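Local coordinates for pyruvate kinase (Pseudomonas aeruginosa, PDB 6QXL), which probably catalyses the last step of glycolysis, transferring the phosphoryl group of phosphoenolpyruvate to ADP to yield pyruvate and ATP, at residues R75-A80 with E106-D111. Sequence-based numbering, arbitrary orientation.
Sequences RIAKFA and EVVGID
Val108 pushes its side chain into the bend of 75-80 and meets that segment with all three of its side-chain carbons. CG2, anti to the backbone N, lies over one face of the Phe79 ring, 4.0 Å above the plane and displaced toward the rim. The result is a CH-pi contact, CG2 standing 4.2 Å from the ring centroid of Phe79 and 17° off the normal. The same methyl packs against the carbonyl oxygens of Ala77 and Lys78, each 3.8 Å from Val108 CG2. CB comes up to Phe79 CZ, while CG1, held between the backbone N and the carbonyl carbon (chi1 68°), turns to Ile76 and touches its CB. CE1 and CZ are the ring atoms of Phe79 nearest Val108, and the two side chains cross at about a right angle. Here the two outermost strands of the B-domain sheet of pyruvate kinase approach, helping to close the small barrel inserted after the third strand of the TIM barrel: the chain just past 74-75 runs antiparallel beside the end of strand 107-109, then draws away, and Phe92 and Phe94 of strand 91-95 also pack on Val108. Next along the strand, Ala77 N donates to Gly109 O at 2.9 Å, with an N-H...O angle of 154°; the donor is above the carbonyl plane of the glycine. Ala77 CB presses on that same Gly109 O at 3.3 Å. On Gly109 the amide is met by a water, which accepts from Gly109 N and donates to Lys78 O, bridging the two backbones where they diverge. Past the glycine, the CG2 methyls of Ile76 and Ile110 touch at 4.1 Å, and the rest of Ile110 leads off toward Leu115 and Val116 of helix 113-118.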
loop_
_atom_site.group_PDB
_atom_site.type_symbol
_atom_site.label_atom_id
_atom_site.label_comp_id
_atom_site.label_asym_id
_atom_site.label_seq_id
_atom_site.Cartn_x
_atom_site.Cartn_y
_atom_site.Cartn_z
ATOM N N ARG A 75 -36.136 -30.911 17.080
ATOM C CA ARG A 75 -35.796 -32.324 16.961
ATOM C C ARG A 75 -37.052 -33.128 16.658
ATOM O O ARG A 75 -38.180 -32.736 16.988
ATOM C CB ARG A 75 -35.150 -32.882 18.214
ATOM C CG ARG A 75 -34.235 -31.945 18.957
ATOM C CD ARG A 75 -33.458 -32.740 20.046
ATOM N NE ARG A 75 -32.267 -31.979 20.486
ATOM C CZ ARG A 75 -30.987 -32.239 20.153
ATOM N NH1 ARG A 75 -30.636 -33.272 19.400
ATOM N NH2 ARG A 75 -30.039 -31.418 20.562
ATOM N N ILE A 76 -36.829 -34.279 16.035
ATOM C CA ILE A 76 -37.872 -35.278 15.904
ATOM C C ILE A 76 -38.100 -36.027 17.218
ATOM O O ILE A 76 -37.320 -35.922 18.145
ATOM C CB ILE A 76 -37.611 -36.229 14.736
ATOM C CG1 ILE A 76 -36.438 -37.152 15.034
ATOM C CG2 ILE A 76 -37.387 -35.441 13.431
ATOM C CD1 ILE A 76 -35.925 -37.921 13.808
ATOM N N ALA A 77 -39.184 -36.760 17.268
ATOM C CA ALA A 77 -39.550 -37.588 18.429
ATOM C C ALA A 77 -38.849 -38.972 18.399
ATOM O O ALA A 77 -37.887 -39.162 17.666
ATOM C CB ALA A 77 -41.066 -37.714 18.521
ATOM N N LYS A 78 -39.331 -39.927 19.178
ATOM C CA LYS A 78 -38.735 -41.265 19.215
ATOM C C LYS A 78 -39.351 -42.213 18.190
ATOM O O LYS A 78 -40.465 -42.012 17.713
ATOM C CB LYS A 78 -38.844 -41.870 20.628
ATOM C CG LYS A 78 -38.270 -41.014 21.710
ATOM C CD LYS A 78 -38.426 -41.646 23.055
ATOM C CE LYS A 78 -37.597 -40.960 24.068
ATOM N NZ LYS A 78 -38.001 -41.323 25.460
ATOM N N PHE A 79 -38.652 -43.312 17.963
ATOM C CA PHE A 79 -39.053 -44.397 17.084
ATOM C C PHE A 79 -39.346 -45.622 17.927
ATOM O O PHE A 79 -38.883 -45.713 19.028
ATOM C CB PHE A 79 -37.956 -44.746 16.133
ATOM C CG PHE A 79 -37.792 -43.798 15.008
ATOM C CD1 PHE A 79 -36.950 -42.729 15.117
ATOM C CD2 PHE A 79 -38.423 -44.009 13.832
ATOM C CE1 PHE A 79 -36.773 -41.874 14.082
ATOM C CE2 PHE A 79 -38.244 -43.160 12.783
ATOM C CZ PHE A 79 -37.423 -42.088 12.907
ATOM N N ALA A 80 -40.175 -46.532 17.438
ATOM C CA ALA A 80 -40.544 -47.734 18.186
ATOM C C ALA A 80 -39.405 -48.685 18.467
ATOM O O ALA A 80 -39.262 -49.192 19.544
ATOM C CB ALA A 80 -41.653 -48.459 17.483
ATOM N N GLU A 106 -42.225 -45.095 8.205
ATOM C CA GLU A 106 -42.956 -44.184 7.343
ATOM C C GLU A 106 -43.262 -42.826 7.958
ATOM O O GLU A 106 -43.537 -41.854 7.232
ATOM C CB GLU A 106 -44.263 -44.805 6.898
ATOM C CG GLU A 106 -44.115 -46.090 6.094
ATOM C CD GLU A 106 -45.414 -46.885 6.036
ATOM O OE1 GLU A 106 -46.409 -46.220 5.680
ATOM O OE2 GLU A 106 -45.456 -48.126 6.362
ATOM N N VAL A 107 -43.237 -42.722 9.286
ATOM C CA VAL A 107 -43.601 -41.490 9.946
ATOM C C VAL A 107 -42.959 -41.417 11.314
ATOM O O VAL A 107 -42.790 -42.439 11.975
ATOM C CB VAL A 107 -45.158 -41.346 10.068
ATOM C CG1 VAL A 107 -45.750 -42.495 10.873
ATOM C CG2 VAL A 107 -45.529 -40.024 10.695
ATOM N N VAL A 108 -42.641 -40.195 11.736
ATOM C CA VAL A 108 -42.220 -39.917 13.105
ATOM C C VAL A 108 -42.947 -38.661 13.572
ATOM O O VAL A 108 -43.340 -37.812 12.768
ATOM C CB VAL A 108 -40.682 -39.745 13.214
ATOM C CG1 VAL A 108 -40.200 -38.469 12.496
ATOM C CG2 VAL A 108 -40.219 -39.734 14.672
ATOM N N GLY A 109 -43.134 -38.565 14.872
ATOM C CA GLY A 109 -43.723 -37.406 15.476
ATOM C C GLY A 109 -42.764 -36.271 15.680
ATOM O O GLY A 109 -41.553 -36.445 15.544
ATOM N N ILE A 110 -43.300 -35.093 15.968
ATOM C CA ILE A 110 -42.471 -33.932 16.254
ATOM C C ILE A 110 -43.244 -33.002 17.198
ATOM O O ILE A 110 -44.470 -32.728 16.993
ATOM C CB ILE A 110 -42.162 -33.201 14.965
ATOM C CG1 ILE A 110 -43.479 -33.050 14.175
ATOM C CG2 ILE A 110 -41.062 -33.742 14.127
ATOM C CD1 ILE A 110 -43.488 -32.158 12.958
ATOM N N ASP A 111 -42.531 -32.569 18.244
ATOM C CA ASP A 111 -43.205 -31.727 19.257
ATOM C C ASP A 111 -43.197 -30.220 18.959
ATOM O O ASP A 111 -43.274 -29.423 19.832
ATOM C CB ASP A 111 -42.595 -31.991 20.625
ATOM C CG ASP A 111 -43.529 -31.612 21.763
ATOM O OD1 ASP A 111 -44.757 -31.359 21.552
ATOM O OD2 ASP A 111 -43.008 -31.584 22.894
HETATM O O HOH W 1 -42.981 -40.634 16.950
#